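Local coordinates for protein carbamate kinase (Mycoplasma penetrans, PDB 4AXS) that probably catalyses the reversible transfer of a phosphoryl group between carbamoyl phosphate and ADP, yielding ATP in the last step of the arginine deiminase pathway, at residues I27-G32 against A52-L57; V74-N79 against Q104-Y109; S309-D314 against E319-G324. All blocks are in the same frame, centred on the assembly; numbering follows the deposited sequence.

Contact 1. Residues I27-G32 against A52-L57; sequences IVIALG and AKIAAL
Ile27, Ile29, Ile54 and Leu57 meet without any hydrogen bond between strand and helix, and a salt bridge beside them runs from Lys53 NZ to Glu319 OE2. Lys53 starts from the helix face that looks at the sheet, but its long chain leads the ammonium group off to the side, where it pairs with Glu319 on helix 318-321; the contacts between strand and helix are apolar. The strand 27-31 and the helix segment 52-57 run almost exactly antiparallel, with axes at 177° and 11.2 Å apart. That spacing is bridged by branched side chains. Leu57 supplies the central group: its CD1 lies 3.7 Å from Ile29 CD1, the two chains reaching for each other tip to tip. The same Leu57 CD1 is also 4.2 Å from Ile27 CD1, here with the side chains crossing at about a right angle. One methyl thus serves two isoleucines of the same strand face. In Ile29, CG1 stands anti to the carbonyl carbon (chi1 -51°) and the chain continues extended, which carries CD1 outward from the sheet. Ile29 CD1 also comes to 4.4 Å from Ile54 CG1, a looser touch. Beta-branched isoleucine suits the extended strand, while leucine, unbranched at CB, fits a helix and carries its methyls further out. This is the helix packing of a beta-alpha-beta unit in the amino acid kinase fold: helix 48-59, which follows helix 40-46, lies on the connection between strand 27-31 and the parallel strand 64-68, where Leu57 touches Val64 and Ile54 touches Val66. Helix 232-242 packs on Val28 and Ala30 at the other face of the strand, and helix 96-121 lies against Ala55 on helix 48-59.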
ATOM      1  N   ILE A  27      -3.557  20.395  -8.386  1.00 55.89           N
ATOM      2  CA  ILE A  27      -2.644  19.858  -9.399  1.00 57.42           C
ATOM      3  C   ILE A  27      -2.351  18.367  -9.226  1.00 55.28           C
ATOM      4  O   ILE A  27      -1.837  17.947  -8.191  1.00 53.63           O
ATOM      5  CB  ILE A  27      -1.295  20.585  -9.362  1.00 55.20           C
ATOM      6  CG1 ILE A  27      -1.494  22.094  -9.549  1.00 57.20           C
ATOM      7  CG2 ILE A  27      -0.365  20.008 -10.414  1.00 52.22           C
ATOM      8  CD1 ILE A  27      -0.304  22.933  -9.117  1.00 52.92           C
ATOM      9  N   VAL A  28      -2.667  17.574 -10.246  1.00 51.50           N
ATOM     10  CA  VAL A  28      -2.361  16.153 -10.236  1.00 42.65           C
ATOM     11  C   VAL A  28      -1.090  15.896 -11.011  1.00 47.40           C
ATOM     12  O   VAL A  28      -0.981  16.246 -12.194  1.00 53.31           O
ATOM     13  CB  VAL A  28      -3.478  15.324 -10.870  1.00 45.57           C
ATOM     14  CG1 VAL A  28      -3.027  13.884 -11.018  1.00 44.16           C
ATOM     15  CG2 VAL A  28      -4.744  15.403 -10.021  1.00 47.64           C
ATOM     16  N   ILE A  29      -0.122  15.278 -10.353  1.00 41.09           N
ATOM     17  CA  ILE A  29       1.173  15.036 -10.969  1.00 44.46           C
ATOM     18  C   ILE A  29       1.426  13.542 -11.112  1.00 41.23           C
ATOM     19  O   ILE A  29       1.210  12.788 -10.177  1.00 42.16           O
ATOM     20  CB  ILE A  29       2.316  15.693 -10.156  1.00 46.81           C
ATOM     21  CG1 ILE A  29       1.989  17.157  -9.872  1.00 48.91           C
ATOM     22  CG2 ILE A  29       3.638  15.602 -10.911  1.00 51.25           C
ATOM     23  CD1 ILE A  29       3.143  17.947  -9.283  1.00 45.55           C
ATOM     24  N   ALA A  30       1.888  13.126 -12.287  1.00 42.62           N
ATOM     25  CA  ALA A  30       2.140  11.717 -12.560  1.00 40.25           C
ATOM     26  C   ALA A  30       3.615  11.454 -12.861  1.00 41.79           C
ATOM     27  O   ALA A  30       4.159  11.977 -13.824  1.00 47.11           O
ATOM     28  CB  ALA A  30       1.267  11.246 -13.721  1.00 39.88           C
ATOM     29  N   LEU A  31       4.252  10.625 -12.041  1.00 45.08           N
ATOM     30  CA  LEU A  31       5.694  10.373 -12.149  1.00 46.03           C
ATOM     31  C   LEU A  31       6.016   9.012 -12.768  1.00 43.53           C
ATOM     32  O   LEU A  31       5.678   7.970 -12.204  1.00 48.60           O
ATOM     33  CB  LEU A  31       6.331  10.476 -10.763  1.00 44.14           C
ATOM     34  CG  LEU A  31       7.793  10.089 -10.539  1.00 44.28           C
ATOM     35  CD1 LEU A  31       8.738  11.056 -11.199  1.00 46.53           C
ATOM     36  CD2 LEU A  31       8.050  10.055  -9.034  1.00 48.38           C
ATOM     37  N   GLY A  32       6.667   9.018 -13.923  1.00 39.00           N
ATOM     38  CA  GLY A  32       6.960   7.785 -14.622  1.00 41.14           C
ATOM     39  C   GLY A  32       7.759   6.797 -13.796  1.00 38.26           C
ATOM     40  O   GLY A  32       8.536   7.186 -12.938  1.00 38.54           O
ATOM     41  N   ALA A  52      10.648  17.068  -3.339  1.00 45.61           N
ATOM     42  CA  ALA A  52      10.967  18.479  -3.143  1.00 52.75           C
ATOM     43  C   ALA A  52      10.120  19.385  -4.061  1.00 55.84           C
ATOM     44  O   ALA A  52       9.571  20.401  -3.611  1.00 51.97           O
ATOM     45  CB  ALA A  52      12.454  18.725  -3.343  1.00 50.42           C
ATOM     46  N   LYS A  53       9.999  19.010  -5.335  1.00 52.01           N
ATOM     47  CA  LYS A  53       9.128  19.756  -6.241  1.00 58.16           C
ATOM     48  C   LYS A  53       7.678  19.744  -5.734  1.00 57.39           C
ATOM     49  O   LYS A  53       7.004  20.777  -5.751  1.00 58.58           O
ATOM     50  CB  LYS A  53       9.188  19.222  -7.680  1.00 54.62           C
ATOM     51  CG  LYS A  53      10.583  18.972  -8.251  1.00 57.48           C
ATOM     52  CD  LYS A  53      11.302  20.223  -8.747  1.00 55.37           C
ATOM     53  CE  LYS A  53      12.374  19.828  -9.780  1.00 62.62           C
ATOM     54  NZ  LYS A  53      13.483  20.822  -9.955  1.00 59.80           N
ATOM     55  N   ILE A  54       7.195  18.588  -5.283  1.00 53.74           N
ATOM     56  CA  ILE A  54       5.824  18.509  -4.768  1.00 53.44           C
ATOM     57  C   ILE A  54       5.653  19.371  -3.520  1.00 55.70           C
ATOM     58  O   ILE A  54       4.635  20.041  -3.349  1.00 57.73           O
ATOM     59  CB  ILE A  54       5.385  17.057  -4.463  1.00 53.26           C
ATOM     60  CG1 ILE A  54       5.126  16.295  -5.763  1.00 50.82           C
ATOM     61  CG2 ILE A  54       4.120  17.056  -3.626  1.00 48.55           C
ATOM     62  CD1 ILE A  54       5.321  14.813  -5.667  1.00 38.18           C
ATOM     63  N   ALA A  55       6.657  19.355  -2.651  1.00 52.81           N
ATOM     64  CA  ALA A  55       6.618  20.175  -1.454  1.00 54.03           C
ATOM     65  C   ALA A  55       6.372  21.637  -1.822  1.00 58.39           C
ATOM     66  O   ALA A  55       5.456  22.268  -1.287  1.00 59.72           O
ATOM     67  CB  ALA A  55       7.907  20.025  -0.667  1.00 52.65           C
ATOM     68  N   ALA A  56       7.172  22.158  -2.755  1.00 56.85           N
ATOM     69  CA  ALA A  56       7.147  23.586  -3.105  1.00 57.00           C
ATOM     70  C   ALA A  56       5.799  24.106  -3.601  1.00 58.71           C
ATOM     71  O   ALA A  56       5.478  25.276  -3.400  1.00 59.42           O
ATOM     72  CB  ALA A  56       8.243  23.919  -4.110  1.00 52.43           C
ATOM     73  N   LEU A  57       5.023  23.247  -4.253  1.00 53.87           N
ATOM     74  CA  LEU A  57       3.702  23.634  -4.731  1.00 54.15           C
ATOM     75  C   LEU A  57       2.724  23.735  -3.570  1.00 57.54           C
ATOM     76  O   LEU A  57       1.859  24.616  -3.543  1.00 56.88           O
ATOM     77  CB  LEU A  57       3.181  22.635  -5.769  1.00 52.94           C
ATOM     78  CG  LEU A  57       3.973  22.489  -7.070  1.00 55.50           C
ATOM     79  CD1 LEU A  57       3.401  21.375  -7.911  1.00 54.88           C
ATOM     80  CD2 LEU A  57       3.992  23.798  -7.860  1.00 59.57           C
TER

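Contact 2. Residues V74-N79 against Q104-Y109; sequences VGMIFN and QGYIGY
An apolar helix-to-helix contact in the amino acid kinase fold joins Met76 and Ile77 of helix 71-83 to Tyr106 of helix 96-121, close to the subunit interface of the dimer. Phe81 of the second subunit packs on both Met76 and Ile77, and Met102 of that subunit packs on Tyr106, so the same three side chains take part in the fold of one chain and in its association with another. Tyr106 does most of the bridging. Its CG is anti to the backbone N (chi1 163°), which swings the ring out from its helix toward helix 71-83, while Pro40 and Gln43 of helix 40-46 and His110 of its own helix also touch it. An aromatic ring suits this position because it is broad and rigid enough to reach across from its own helix to Met76 and Ile77. Ile77 brings CD1 to 4.1 Å from Tyr106 CD2, and Met76 comes to the neighbouring ring atom; both methyls approach the ring obliquely. The unbranched methionine can fold to fit, its chain bending at chi3 (110°) beyond an extended CB-CG link, and it runs across the tyrosine at about a right angle. Its terminal methyl makes the touch, with Met76 CE 3.5 Å from Tyr106 CE2. The phenolic oxygen is a little further off, Met76 CE lying 3.9 Å from Tyr106 OH.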
ATOM      1  N   VAL A  74       7.469  -3.203 -10.978  1.00 36.55           N
ATOM      2  CA  VAL A  74       6.595  -4.365 -10.930  1.00 35.13           C
ATOM      3  C   VAL A  74       7.255  -5.514 -11.669  1.00 39.70           C
ATOM      4  O   VAL A  74       7.206  -6.658 -11.222  1.00 48.19           O
ATOM      5  CB  VAL A  74       5.163  -4.082 -11.465  1.00 37.93           C
ATOM      6  CG1 VAL A  74       5.164  -3.865 -12.991  1.00 35.62           C
ATOM      7  CG2 VAL A  74       4.233  -5.218 -11.091  1.00 35.51           C
ATOM      8  N   GLY A  75       7.892  -5.204 -12.788  1.00 36.28           N
ATOM      9  CA  GLY A  75       8.700  -6.180 -13.492  1.00 41.86           C
ATOM     10  C   GLY A  75       9.806  -6.789 -12.640  1.00 44.58           C
ATOM     11  O   GLY A  75      10.008  -7.991 -12.674  1.00 42.24           O
ATOM     12  N   MET A  76      10.529  -5.992 -11.886  1.00 38.09           N
ATOM     13  CA  MET A  76      11.602  -6.509 -11.077  1.00 41.59           C
ATOM     14  C   MET A  76      11.121  -7.481 -10.053  1.00 53.99           C
ATOM     15  O   MET A  76      11.807  -8.422  -9.713  1.00 58.70           O
ATOM     16  CB  MET A  76      12.304  -5.392 -10.345  1.00 43.64           C
ATOM     17  CG  MET A  76      12.788  -5.759  -8.969  1.00 51.17           C
ATOM     18  SD  MET A  76      13.686  -4.402  -8.220  1.00 66.24           S
ATOM     19  CE  MET A  76      12.531  -3.932  -6.962  1.00 47.35           C
ATOM     20  N   ILE A  77       9.930  -7.235  -9.556  1.00 48.55           N
ATOM     21  CA  ILE A  77       9.388  -7.989  -8.473  1.00 52.79           C
ATOM     22  C   ILE A  77       8.798  -9.243  -9.002  1.00 54.38           C
ATOM     23  O   ILE A  77       8.831 -10.243  -8.359  1.00 58.45           O
ATOM     24  CB  ILE A  77       8.279  -7.213  -7.748  1.00 49.28           C
ATOM     25  CG1 ILE A  77       8.867  -6.141  -6.837  1.00 47.58           C
ATOM     26  CG2 ILE A  77       7.426  -8.160  -6.957  1.00 38.41           C
ATOM     27  CD1 ILE A  77       7.937  -5.009  -6.490  1.00 42.60           C
ATOM     28  N   PHE A  78       8.229  -9.170 -10.181  1.00 50.26           N
ATOM     29  CA  PHE A  78       7.541 -10.294 -10.768  1.00 55.55           C
ATOM     30  C   PHE A  78       8.496 -11.327 -11.361  1.00 56.01           C
ATOM     31  O   PHE A  78       8.291 -12.517 -11.237  1.00 58.76           O
ATOM     32  CB  PHE A  78       6.581  -9.785 -11.819  1.00 48.61           C
ATOM     33  CG  PHE A  78       5.819 -10.852 -12.499  1.00 49.73           C
ATOM     34  CD1 PHE A  78       4.654 -11.327 -11.960  1.00 52.96           C
ATOM     35  CD2 PHE A  78       6.261 -11.370 -13.687  1.00 59.47           C
ATOM     36  CE1 PHE A  78       3.939 -12.302 -12.592  1.00 52.51           C
ATOM     37  CE2 PHE A  78       5.559 -12.337 -14.328  1.00 59.49           C
ATOM     38  CZ  PHE A  78       4.392 -12.805 -13.779  1.00 62.76           C
ATOM     39  N   ASN A  79       9.537 -10.837 -12.002  1.00 58.69           N
ATOM     40  CA  ASN A  79      10.627 -11.644 -12.492  1.00 65.41           C
ATOM     41  C   ASN A  79      11.188 -12.507 -11.375  1.00 67.21           C
ATOM     42  O   ASN A  79      11.041 -13.702 -11.354  1.00 66.85           O
ATOM     43  CB  ASN A  79      11.740 -10.742 -12.973  1.00 56.56           C
ATOM     44  CG  ASN A  79      11.510 -10.246 -14.375  1.00 55.57           C
ATOM     45  OD1 ASN A  79      10.632 -10.711 -15.049  1.00 64.36           O
ATOM     46  ND2 ASN A  79      12.313  -9.329 -14.819  1.00 51.74           N
ATOM     47  N   GLN A 104       3.202  -1.270  -5.495  1.00 29.12           N
ATOM     48  CA  GLN A 104       2.616  -0.072  -4.889  1.00 31.00           C
ATOM     49  C   GLN A 104       3.154   0.201  -3.486  1.00 34.37           C
ATOM     50  O   GLN A 104       3.486   1.338  -3.154  1.00 31.88           O
ATOM     51  CB  GLN A 104       1.092  -0.169  -4.835  1.00 34.52           C
ATOM     52  CG  GLN A 104       0.407   0.089  -6.170  1.00 33.44           C
ATOM     53  CD  GLN A 104      -1.101   0.111  -6.067  1.00 29.44           C
ATOM     54  OE1 GLN A 104      -1.675   0.875  -5.304  1.00 29.02           O
ATOM     55  NE2 GLN A 104      -1.749  -0.709  -6.865  1.00 33.46           N
ATOM     56  N   GLY A 105       3.245  -0.844  -2.667  1.00 32.85           N
ATOM     57  CA  GLY A 105       3.709  -0.683  -1.306  1.00 31.76           C
ATOM     58  C   GLY A 105       5.209  -0.500  -1.259  1.00 37.08           C
ATOM     59  O   GLY A 105       5.762   0.120  -0.334  1.00 33.95           O
ATOM     60  N   TYR A 106       5.882  -1.045  -2.265  1.00 34.59           N
ATOM     61  CA  TYR A 106       7.312  -0.830  -2.378  1.00 33.71           C
ATOM     62  C   TYR A 106       7.543   0.644  -2.725  1.00 37.37           C
ATOM     63  O   TYR A 106       8.278   1.349  -2.032  1.00 42.52           O
ATOM     64  CB  TYR A 106       7.908  -1.786  -3.408  1.00 37.01           C
ATOM     65  CG  TYR A 106       9.291  -1.421  -3.912  1.00 42.23           C
ATOM     66  CD1 TYR A 106      10.314  -1.098  -3.025  1.00 39.92           C
ATOM     67  CD2 TYR A 106       9.576  -1.421  -5.289  1.00 35.69           C
ATOM     68  CE1 TYR A 106      11.580  -0.772  -3.484  1.00 43.01           C
ATOM     69  CE2 TYR A 106      10.832  -1.101  -5.752  1.00 40.39           C
ATOM     70  CZ  TYR A 106      11.833  -0.775  -4.843  1.00 44.93           C
ATOM     71  OH  TYR A 106      13.093  -0.451  -5.293  1.00 48.02           O
ATOM     72  N   ILE A 107       6.864   1.135  -3.748  1.00 30.74           N
ATOM     73  CA  ILE A 107       7.051   2.522  -4.135  1.00 35.40           C
ATOM     74  C   ILE A 107       6.397   3.510  -3.162  1.00 36.25           C
ATOM     75  O   ILE A 107       6.953   4.571  -2.875  1.00 33.24           O
ATOM     76  CB  ILE A 107       6.544   2.783  -5.575  1.00 37.47           C
ATOM     77  CG1 ILE A 107       7.312   1.911  -6.579  1.00 33.42           C
ATOM     78  CG2 ILE A 107       6.680   4.259  -5.923  1.00 38.25           C
ATOM     79  CD1 ILE A 107       6.505   1.509  -7.782  1.00 31.72           C
ATOM     80  N   GLY A 108       5.213   3.172  -2.661  1.00 33.96           N
ATOM     81  CA  GLY A 108       4.495   4.095  -1.805  1.00 33.88           C
ATOM     82  C   GLY A 108       5.307   4.397  -0.561  1.00 38.05           C
ATOM     83  O   GLY A 108       5.285   5.503  -0.020  1.00 37.20           O
ATOM     84  N   TYR A 109       6.042   3.394  -0.112  1.00 34.27           N
ATOM     85  CA  TYR A 109       6.926   3.563   1.018  1.00 36.65           C
ATOM     86  C   TYR A 109       7.972   4.650   0.761  1.00 39.20           C
ATOM     87  O   TYR A 109       8.126   5.586   1.564  1.00 37.90           O
ATOM     88  CB  TYR A 109       7.573   2.222   1.366  1.00 34.29           C
ATOM     89  CG  TYR A 109       8.828   2.320   2.185  1.00 34.43           C
ATOM     90  CD1 TYR A 109       8.885   3.114   3.325  1.00 42.98           C
ATOM     91  CD2 TYR A 109       9.953   1.590   1.838  1.00 37.42           C
ATOM     92  CE1 TYR A 109      10.049   3.188   4.091  1.00 41.37           C
ATOM     93  CE2 TYR A 109      11.108   1.651   2.588  1.00 40.29           C
ATOM     94  CZ  TYR A 109      11.154   2.448   3.708  1.00 39.53           C
ATOM     95  OH  TYR A 109      12.312   2.505   4.435  1.00 42.03           O
TER

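Contact 3. Residues S309-D314 against E319-G324; sequences SAIIAD and EDALKG
Ile311 and Ala313 of strand 309-313 both point their CB atoms at the short helix 318-321, and Ala321 points back at them. The two alanines face each other most directly: Ala313 CB and Ala321 CB are 3.4 Å apart, a tight fit. Their CA atoms are only 6.3 Å from one another, and side chains this small are what let helix and strand come so near. Ile311 fills the neighbouring position along the strand, where the backbones leave more distance to span. Its two branches divide the work. CG2, anti to the backbone N, turns to the alanine and lies 4.0 Å from Ala321 CB. The other branch, with CG1 beside the backbone N (chi1 -60°), stretches over the end of the helix, where Ile311 CD1 rests 3.9 Å from Ala321 O and 4.0 Å from Leu322 CA. Leu322 adds a touch from the flank, with its CD2 4.2 Å from Ile311 CD1. Its isobutyl group also borders Ile27 and Leu57, so it fills the seam between this helix and its neighbour. Just beyond, Lys323 N bonds to Asp320 O (2.7 Å), and Gly324 takes a positive phi of 68°, a backbone shape that glycine accepts easily, as the chain turns back toward strand 328-330. That strand pairs antiparallel with 309-313, so the helix is part of the link between two neighbouring sheet strands. The opposite face of the strand, with Ala310 and Ile312, is lined by helix 292-302. Side chain meets side chain through hydrocarbon alone, and no hydrogen bond crosses between the segments, so the fit depends on shape and on exclusion of water; the small alanine permits the close approach, while a polar hold on this helix comes from Glu319 paired with Lys53.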
ATOM      1  N   SER A 309      -5.831  22.784 -17.825  1.00 55.98           N
ATOM      2  CA  SER A 309      -4.785  22.467 -18.788  1.00 56.04           C
ATOM      3  C   SER A 309      -4.067  21.171 -18.427  1.00 54.80           C
ATOM      4  O   SER A 309      -4.338  20.564 -17.388  1.00 55.56           O
ATOM      5  CB  SER A 309      -3.784  23.624 -18.905  1.00 53.36           C
ATOM      6  OG  SER A 309      -3.438  24.143 -17.628  1.00 57.64           O
ATOM      7  N   ALA A 310      -3.163  20.737 -19.298  1.00 53.27           N
ATOM      8  CA  ALA A 310      -2.348  19.558 -19.027  1.00 50.76           C
ATOM      9  C   ALA A 310      -0.937  19.859 -19.474  1.00 51.52           C
ATOM     10  O   ALA A 310      -0.714  20.361 -20.582  1.00 55.12           O
ATOM     11  CB  ALA A 310      -2.898  18.325 -19.746  1.00 46.82           C
ATOM     12  N   ILE A 311       0.026  19.577 -18.613  1.00 47.65           N
ATOM     13  CA  ILE A 311       1.388  19.935 -18.944  1.00 49.79           C
ATOM     14  C   ILE A 311       2.243  18.701 -19.075  1.00 46.65           C
ATOM     15  O   ILE A 311       2.285  17.885 -18.172  1.00 46.33           O
ATOM     16  CB  ILE A 311       1.994  20.873 -17.896  1.00 51.04           C
ATOM     17  CG1 ILE A 311       1.176  22.164 -17.812  1.00 46.80           C
ATOM     18  CG2 ILE A 311       3.448  21.184 -18.246  1.00 49.46           C
ATOM     19  CD1 ILE A 311       1.543  23.054 -16.644  1.00 48.53           C
ATOM     20  N   ILE A 312       2.908  18.569 -20.218  1.00 45.05           N
ATOM     21  CA  ILE A 312       3.855  17.490 -20.435  1.00 44.89           C
ATOM     22  C   ILE A 312       5.276  18.030 -20.441  1.00 45.59           C
ATOM     23  O   ILE A 312       5.797  18.396 -21.484  1.00 52.33           O
ATOM     24  CB  ILE A 312       3.595  16.758 -21.763  1.00 42.98           C
ATOM     25  CG1 ILE A 312       2.209  16.116 -21.763  1.00 45.17           C
ATOM     26  CG2 ILE A 312       4.642  15.697 -22.002  1.00 42.02           C
ATOM     27  CD1 ILE A 312       2.028  15.103 -22.879  1.00 39.85           C
ATOM     28  N   ALA A 313       5.904  18.076 -19.270  1.00 52.44           N
ATOM     29  CA  ALA A 313       7.261  18.600 -19.151  1.00 44.67           C
ATOM     30  C   ALA A 313       8.186  17.658 -18.379  1.00 47.91           C
ATOM     31  O   ALA A 313       7.742  16.652 -17.816  1.00 48.69           O
ATOM     32  CB  ALA A 313       7.236  19.978 -18.505  1.00 43.48           C
ATOM     33  N   ASP A 314       9.475  18.000 -18.354  1.00 49.13           N
ATOM     34  CA  ASP A 314      10.492  17.198 -17.676  1.00 51.02           C
ATOM     35  C   ASP A 314      10.586  17.559 -16.199  1.00 54.97           C
ATOM     36  O   ASP A 314      10.082  18.595 -15.768  1.00 55.93           O
ATOM     37  CB  ASP A 314      11.825  17.260 -18.428  1.00 53.13           C
ATOM     38  CG  ASP A 314      12.951  16.507 -17.708  1.00 60.21           C
ATOM     39  OD1 ASP A 314      12.673  15.506 -17.008  1.00 58.66           O
ATOM     40  OD2 ASP A 314      14.128  16.911 -17.848  1.00 64.54           O
ATOM     41  N   GLU A 319       8.856  23.516 -12.631  1.00 65.02           N
ATOM     42  CA  GLU A 319       8.355  24.771 -12.076  1.00 66.64           C
ATOM     43  C   GLU A 319       8.308  25.836 -13.181  1.00 68.68           C
ATOM     44  O   GLU A 319       7.362  26.628 -13.259  1.00 67.13           O
ATOM     45  CB  GLU A 319       9.189  25.243 -10.876  1.00 66.68           C
ATOM     46  CG  GLU A 319      10.685  24.991 -10.988  1.00 63.67           C
ATOM     47  CD  GLU A 319      11.103  23.695 -10.326  1.00 65.95           C
ATOM     48  OE1 GLU A 319      10.998  23.611  -9.081  1.00 72.60           O
ATOM     49  OE2 GLU A 319      11.531  22.760 -11.041  1.00 64.16           O
ATOM     50  N   ASP A 320       9.325  25.840 -14.038  1.00 62.30           N
ATOM     51  CA  ASP A 320       9.293  26.676 -15.233  1.00 72.93           C
ATOM     52  C   ASP A 320       8.054  26.317 -16.038  1.00 70.09           C
ATOM     53  O   ASP A 320       7.313  27.193 -16.504  1.00 65.77           O
ATOM     54  CB  ASP A 320      10.534  26.445 -16.109  1.00 69.16           C
ATOM     55  CG  ASP A 320      11.791  27.068 -15.530  1.00 73.02           C
ATOM     56  OD1 ASP A 320      12.006  28.280 -15.749  1.00 72.50           O
ATOM     57  OD2 ASP A 320      12.567  26.344 -14.863  1.00 75.91           O
ATOM     58  N   ALA A 321       7.848  25.011 -16.188  1.00 66.11           N
ATOM     59  CA  ALA A 321       6.811  24.477 -17.061  1.00 64.13           C
ATOM     60  C   ALA A 321       5.438  24.999 -16.683  1.00 65.02           C
ATOM     61  O   ALA A 321       4.595  25.241 -17.552  1.00 68.28           O
ATOM     62  CB  ALA A 321       6.825  22.963 -17.027  1.00 64.77           C
ATOM     63  N   LEU A 322       5.222  25.185 -15.385  1.00 64.39           N
ATOM     64  CA  LEU A 322       3.946  25.678 -14.886  1.00 63.01           C
ATOM     65  C   LEU A 322       3.726  27.146 -15.210  1.00 70.32           C
ATOM     66  O   LEU A 322       2.685  27.714 -14.875  1.00 68.11           O
ATOM     67  CB  LEU A 322       3.853  25.458 -13.384  1.00 65.53           C
ATOM     68  CG  LEU A 322       3.518  24.019 -13.020  1.00 57.58           C
ATOM     69  CD1 LEU A 322       4.487  23.528 -11.960  1.00 64.59           C
ATOM     70  CD2 LEU A 322       2.061  23.908 -12.568  1.00 47.76           C
ATOM     71  N   LYS A 323       4.710  27.752 -15.868  1.00 75.64           N
ATOM     72  CA  LYS A 323       4.614  29.147 -16.274  1.00 72.44           C
ATOM     73  C   LYS A 323       4.980  29.356 -17.737  1.00 74.26           C
ATOM     74  O   LYS A 323       5.626  30.345 -18.092  1.00 80.56           O
ATOM     75  CB  LYS A 323       5.462  30.030 -15.359  1.00 72.36           C
ATOM     76  CG  LYS A 323       4.752  30.358 -14.063  1.00 77.66           C
ATOM     77  CD  LYS A 323       3.285  30.663 -14.351  1.00 80.89           C
ATOM     78  CE  LYS A 323       2.513  31.053 -13.102  1.00 83.28           C
ATOM     79  NZ  LYS A 323       1.112  31.419 -13.458  1.00 91.05           N
ATOM     80  N   GLY A 324       4.560  28.419 -18.581  1.00 72.57           N
ATOM     81  CA  GLY A 324       4.743  28.541 -20.018  1.00 69.51           C
ATOM     82  C   GLY A 324       6.186  28.459 -20.477  1.00 68.76           C
ATOM     83  O   GLY A 324       6.454  28.216 -21.656  1.00 67.85           O
TER

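Overall arrangement
Contacts 1 and 3 are built on one sheet, their centres 11 Å apart, and are also tied by the salt bridge between Lys53 and Glu319. Both are buried against the sheet of their own chain, contact 3 further out, its centre about 17 Å from the chain centre against about 12 Å for contact 1. Contact 2 joins two helices instead, about 7 Å from contact 1 and 17 Å from contact 3 at the nearest atoms, and is buried partly by the second subunit. Isoleucine and leucine tips span the wider strand-to-helix gap of contact 1, alanines permit the close approach in contact 3, and a tyrosine ring with a methionine serves near the interface.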